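Acetyl xylan esterase (Geobacillus stearothermophilus, PDB 5BN1) removes acetyl groups from the xylose units of xylan and xylo-oligosaccharides, working as a doughnut-shaped homooctamer of the GDSL esterase family. Local coordinates at residues Lys70-Trp73 against Glu74-Ile78; Asn142-Pro146 against Met147-Met151. The protein carries 1 engineered substitution. All coordinates share one frame; numbering follows the deposited sequence.

Contact 1: Lys70-Trp73 against Glu74-Ile78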
loop_
_atom_site.group_PDB
_atom_site.type_symbol
_atom_site.label_atom_id
_atom_site.label_comp_id
_atom_site.label_asym_id
_atom_site.label_seq_id
_atom_site.Cartn_x
_atom_site.Cartn_y
_atom_site.Cartn_z
ATOM N N LYS A 70 -29.545 17.867 8.025
ATOM C CA LYS A 70 -30.105 19.163 7.560
ATOM C C LYS A 70 -29.175 19.863 6.648
ATOM O O LYS A 70 -29.591 20.443 5.649
ATOM C CB LYS A 70 -30.465 20.044 8.747
ATOM C CG LYS A 70 -30.955 21.463 8.304
ATOM C CD LYS A 70 -31.265 22.197 9.570
ATOM C CE LYS A 70 -31.753 23.618 9.294
ATOM N NZ LYS A 70 -31.702 24.392 10.596
ATOM N N ALA A 71 -27.865 19.835 6.944
ATOM C CA ALA A 71 -26.910 20.606 6.179
ATOM C C ALA A 71 -26.791 20.094 4.750
ATOM O O ALA A 71 -26.374 20.854 3.848
ATOM C CB ALA A 71 -25.567 20.625 6.911
ATOM N N ARG A 72 -27.096 18.830 4.487
ATOM C CA ARG A 72 -26.969 18.188 3.189
ATOM C C ARG A 72 -28.244 17.778 2.523
ATOM O O ARG A 72 -28.277 17.113 1.507
ATOM C CB ARG A 72 -25.975 17.004 3.201
ATOM C CG ARG A 72 -26.396 15.798 4.024
ATOM C CD ARG A 72 -25.196 14.914 4.260
ATOM N NE ARG A 72 -25.519 13.723 5.034
ATOM C CZ ARG A 72 -25.936 12.547 4.531
ATOM N NH1 ARG A 72 -26.201 12.386 3.215
ATOM N NH2 ARG A 72 -26.229 11.499 5.320
ATOM N N TRP A 73 -29.363 18.183 3.088
ATOM C CA TRP A 73 -30.663 17.676 2.726
ATOM C C TRP A 73 -31.008 18.106 1.264
ATOM O O TRP A 73 -31.564 17.323 0.509
ATOM C CB TRP A 73 -31.771 18.184 3.693
ATOM C CG TRP A 73 -32.985 17.391 3.587
ATOM C CD1 TRP A 73 -34.190 17.708 2.964
ATOM C CD2 TRP A 73 -33.198 16.128 4.186
ATOM N NE1 TRP A 73 -35.065 16.699 3.135
ATOM C CE2 TRP A 73 -34.517 15.731 3.949
ATOM C CE3 TRP A 73 -32.364 15.276 4.982
ATOM C CZ2 TRP A 73 -35.029 14.561 4.387
ATOM C CZ3 TRP A 73 -32.880 14.141 5.447
ATOM C CH2 TRP A 73 -34.181 13.734 5.149
ATOM N N GLU A 74 -30.700 19.346 0.915
ATOM C CA GLU A 74 -31.086 19.778 -0.411
ATOM C C GLU A 74 -30.377 18.964 -1.487
ATOM O O GLU A 74 -31.032 18.516 -2.432
ATOM C CB GLU A 74 -30.692 21.265 -0.585
ATOM C CG GLU A 74 -31.104 21.902 -1.909
ATOM C CD GLU A 74 -32.576 21.787 -2.249
ATOM O OE1 GLU A 74 -32.820 21.505 -3.468
ATOM O OE2 GLU A 74 -33.458 21.960 -1.334
ATOM N N GLU A 75 -29.082 18.819 -1.356
ATOM C CA GLU A 75 -28.307 18.103 -2.329
ATOM C C GLU A 75 -28.554 16.611 -2.277
ATOM O O GLU A 75 -28.689 15.919 -3.275
ATOM C CB GLU A 75 -26.874 18.519 -2.210
ATOM C CG GLU A 75 -25.768 17.636 -2.735
ATOM C CD GLU A 75 -24.482 17.906 -1.903
ATOM O OE1 GLU A 75 -24.311 17.353 -0.748
ATOM O OE2 GLU A 75 -23.664 18.734 -2.400
ATOM N N ASP A 76 -28.599 16.058 -1.064
ATOM C CA ASP A 76 -28.642 14.585 -0.957
ATOM C C ASP A 76 -29.974 13.925 -0.876
ATOM O O ASP A 76 -30.106 12.702 -1.102
ATOM C CB ASP A 76 -27.798 14.091 0.284
ATOM C CG ASP A 76 -26.330 14.274 0.102
ATOM O OD1 ASP A 76 -25.825 14.643 -1.030
ATOM O OD2 ASP A 76 -25.533 14.060 1.050
ATOM N N VAL A 77 -31.044 14.716 -0.696
ATOM C CA VAL A 77 -32.356 14.198 -0.692
ATOM C C VAL A 77 -33.181 14.906 -1.786
ATOM O O VAL A 77 -33.582 14.279 -2.738
ATOM C CB VAL A 77 -33.061 14.299 0.657
ATOM C CG1 VAL A 77 -34.424 13.775 0.667
ATOM C CG2 VAL A 77 -32.215 13.540 1.740
ATOM N N ILE A 78 -33.452 16.186 -1.550
ATOM C CA ILE A 78 -34.413 16.883 -2.471
ATOM C C ILE A 78 -34.008 16.800 -3.895
ATOM O O ILE A 78 -34.850 16.413 -4.732
ATOM C CB ILE A 78 -34.580 18.376 -2.013
ATOM C CG1 ILE A 78 -35.078 18.481 -0.587
ATOM C CG2 ILE A 78 -35.637 19.027 -2.964
ATOM C CD1 ILE A 78 -36.192 17.709 -0.182
HETATM O O HOH W 1 -29.522 21.344 2.763
#

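Contact 2: Asn142-Pro146 against Met147-Met151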
loop_
_atom_site.group_PDB
_atom_site.type_symbol
_atom_site.label_atom_id
_atom_site.label_comp_id
_atom_site.label_asym_id
_atom_site.label_seq_id
_atom_site.Cartn_x
_atom_site.Cartn_y
_atom_site.Cartn_z
ATOM N N ASN A 142 -31.130 -3.379 29.019
ATOM C CA ASN A 142 -31.484 -2.679 30.303
ATOM C C ASN A 142 -32.017 -1.306 30.016
ATOM O O ASN A 142 -31.278 -0.392 29.659
ATOM C CB ASN A 142 -30.335 -2.643 31.275
ATOM C CG ASN A 142 -30.662 -1.911 32.577
ATOM O OD1 ASN A 142 -31.836 -1.655 32.839
ATOM N ND2 ASN A 142 -29.658 -1.512 33.308
ATOM N N GLU A 143 -33.350 -1.118 30.208
ATOM C CA GLU A 143 -34.008 0.131 29.928
ATOM C C GLU A 143 -33.498 1.243 30.807
ATOM O O GLU A 143 -33.682 2.412 30.397
ATOM C CB GLU A 143 -35.525 0.022 30.178
ATOM C CG GLU A 143 -36.238 -0.823 29.199
ATOM C CD GLU A 143 -37.743 -1.032 29.531
ATOM O OE1 GLU A 143 -38.220 -0.523 30.559
ATOM O OE2 GLU A 143 -38.336 -1.818 28.820
ATOM N N GLN A 144 -32.867 0.939 31.922
ATOM C CA GLN A 144 -32.363 1.958 32.819
ATOM C C GLN A 144 -30.868 2.305 32.570
ATOM O O GLN A 144 -30.293 3.185 33.196
ATOM C CB GLN A 144 -32.523 1.549 34.270
ATOM C CG GLN A 144 -34.051 1.607 34.663
ATOM C CD GLN A 144 -34.899 2.834 34.091
ATOM O OE1 GLN A 144 -34.594 4.055 34.285
ATOM N NE2 GLN A 144 -35.925 2.497 33.311
ATOM N N ASP A 145 -30.241 1.610 31.586
ATOM C CA ASP A 145 -28.906 2.089 31.219
ATOM C C ASP A 145 -29.112 3.509 30.693
ATOM O O ASP A 145 -29.979 3.762 29.872
ATOM C CB ASP A 145 -28.326 1.194 30.088
ATOM C CG ASP A 145 -27.006 1.712 29.516
ATOM O OD1 ASP A 145 -27.065 2.512 28.620
ATOM O OD2 ASP A 145 -26.000 1.294 30.101
ATOM N N PRO A 146 -28.287 4.469 31.121
ATOM C CA PRO A 146 -28.576 5.815 30.738
ATOM C C PRO A 146 -28.709 6.115 29.293
ATOM O O PRO A 146 -29.570 6.841 28.803
ATOM C CB PRO A 146 -27.383 6.618 31.347
ATOM C CG PRO A 146 -26.967 5.843 32.497
ATOM C CD PRO A 146 -27.241 4.385 32.139
ATOM N N MET A 147 -27.829 5.521 28.461
ATOM C CA MET A 147 -27.852 5.824 27.030
ATOM C C MET A 147 -29.085 5.086 26.389
ATOM O O MET A 147 -29.654 5.647 25.460
ATOM C CB MET A 147 -26.557 5.410 26.305
ATOM C CG MET A 147 -26.635 5.692 24.860
ATOM S SD MET A 147 -24.995 5.692 24.066
ATOM C CE MET A 147 -25.476 5.605 22.376
ATOM N N ARG A 148 -29.421 3.887 26.858
ATOM C CA ARG A 148 -30.601 3.260 26.371
ATOM C C ARG A 148 -31.878 4.089 26.640
ATOM O O ARG A 148 -32.728 4.239 25.794
ATOM C CB ARG A 148 -30.758 1.846 26.982
ATOM C CG ARG A 148 -32.081 1.139 26.655
ATOM C CD ARG A 148 -32.363 0.806 25.217
ATOM N NE ARG A 148 -33.820 0.556 24.986
ATOM C CZ ARG A 148 -34.435 -0.511 25.439
ATOM N NH1 ARG A 148 -33.809 -1.572 25.863
ATOM N NH2 ARG A 148 -35.790 -0.475 25.389
ATOM N N ARG A 149 -31.901 4.607 27.870
ATOM C CA ARG A 149 -33.067 5.461 28.275
ATOM C C ARG A 149 -33.186 6.668 27.426
ATOM O O ARG A 149 -34.270 7.028 26.912
ATOM C CB ARG A 149 -32.953 5.767 29.732
ATOM C CG ARG A 149 -34.124 6.565 30.277
ATOM C CD ARG A 149 -33.966 6.610 31.820
ATOM N NE ARG A 149 -32.763 7.290 32.284
ATOM C CZ ARG A 149 -31.814 6.882 33.210
ATOM N NH1 ARG A 149 -31.818 5.708 33.900
ATOM N NH2 ARG A 149 -30.794 7.717 33.473
ATOM N N THR A 150 -32.059 7.355 27.176
ATOM C CA THR A 150 -32.070 8.442 26.249
ATOM C C THR A 150 -32.519 8.134 24.880
ATOM O O THR A 150 -33.277 8.757 24.177
ATOM C CB THR A 150 -30.739 9.254 26.355
ATOM O OG1 THR A 150 -30.466 9.640 27.717
ATOM C CG2 THR A 150 -30.665 10.392 25.436
ATOM N N MET A 151 -31.916 7.025 24.367
ATOM C CA MET A 151 -32.261 6.620 23.053
ATOM C C MET A 151 -33.786 6.349 22.880
ATOM O O MET A 151 -34.343 6.701 21.869
ATOM C CB MET A 151 -31.453 5.335 22.658
ATOM C CG MET A 151 -31.318 5.148 21.194
ATOM S SD MET A 151 -30.298 6.339 20.308
ATOM C CE MET A 151 -28.713 5.694 20.845
HETATM O O HOH W 2 -37.265 -2.781 26.570
HETATM O O HOH W 3 -30.674 8.673 30.715
#

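Contact 1: Lys70-Trp73 against Glu74-Ile78
Val77 lays its CG2 methyl over the middle of the Trp73 six-membered ring, a CH-pi contact of 3.6 Å from CG2 to the ring centroid and only 7° off the ring normal. The other methyl, CG1, lies by CE2 and CZ2, the part of the benzene ring next to NE1. Ile78 comes to the indole at about a right angle and sets its CD1 3.6 Å from Trp73 NE1, with the indole CD1 almost as close, so it meets that side of the five-membered ring. CG of Trp73 stands anti to the backbone nitrogen (chi1 -163°), beside its carbonyl carbon, which turns the indole outward where Val77 and Ile78 come up against it. Its NE1 hydrogen goes to Thr124 OG1.

Another side of the helix is polar. Arg72 NH1 forms a salt bridge of 2.8 Å with Asp76 OD2, which lies close to the guanidinium plane at its edge. The oxygen is met on its anti side, and the two flat groups are turned 66° apart. NH1 also donates to Lys59 O, so two acceptors hold this end of the guanidinium.

The backbone widens here into a pi-type turn. Trp73 O accepts from both Val77 N (2.9 Å) and Ile78 N (3.0 Å), the latter bond being the straighter, while Asp76 N keeps the ordinary helical bond to Arg72 O. Where the helix kinks, a water bridges Lys70 O and Glu74 N, replacing a direct bond between them.

All this belongs to helix 66-78, packed against the parallel sheet: Trp73 and Val77 rest on Ile12 of strand 8-13, Val77 reaches Val85 and Trp73 Ile87 of strand 84-88, and helix 110-124 flanks the indole through Leu120 and Glu123.

Contact 2: Asn142-Pro146 against Met147-Met151
Asp145 stands at the N-cap where the chain passes from a type I beta turn, Asn142 to Asp145, into the helix that carries Met147-Met151. Its backbone O takes Arg149 N at 2.9 Å, and Pro146 O takes Thr150 N, the first helical bonds across the junction. Inside the turn, Asn142 OD1 accepts from Gln144 N in an Asx turn.

The carboxylate of Asp145 reaches forward to the first amides of the helix. With CG anti to the backbone nitrogen (chi1 173°), OD1 presents its anti lone pair to Arg148 N at 3.2 Å and takes a weak, bent bond from Met147 N at 3.1 Å. Tyr184 OH of the second subunit is hydrogen-bonded to this same oxygen, which thus has three partners. With an alanine at this N-cap, the amides of Met147 and Arg148 would probably lose their cap, and Tyr184 of the second subunit its hydrogen-bond mate.

Two arginines reach back along the loop. Arg149 bends at chi3 (63°), bringing NH1 to Gln144 OE1 in a rather long bond of 3.3 Å; amide and guanidinium are inclined by 26°, and Pro146 CA lies over one guanidinium face, toward its rim. Arg148 runs beside Glu143, pointing the same way, with Glu143 CA over a guanidinium face. Their charged ends do not pair directly: a water donates to Glu143 OE2 (2.7 Å) and accepts from Arg148 NH2 (3.0 Å) at the guanidinium edge. Asp152 holds NE of Arg148 in a salt bridge, and Glu140 O accepts from its NH1.

The arrangement is a classic aspartate N-cap followed by proline at N1, where the lack of an amide hydrogen costs the helix nothing, here starting helix 146-165 at a subunit interface of the octamer.

In the fold
Both contacts are local, each within one continuous run of chain, and they come in series: contact 1 closes before contact 2 opens. Their centres lie 31 Å apart and their nearest atoms about 16 Å, so they never touch. Contact 1 occupies the end of helix 66-78, just before strand 84-88; contact 2 starts helix 146-165, which follows strand 130-134. Those two strands are neighbours in the parallel five-stranded sheet, with helices 91-99 and 110-124 between them in sequence; the contacts thus mark the C-terminal end of one helix and the start of another in the same alpha/beta SGNH-hydrolase fold. No other subunit touches contact 1; contact 2 alone meets a second copy, through Tyr184, at an octamer interface.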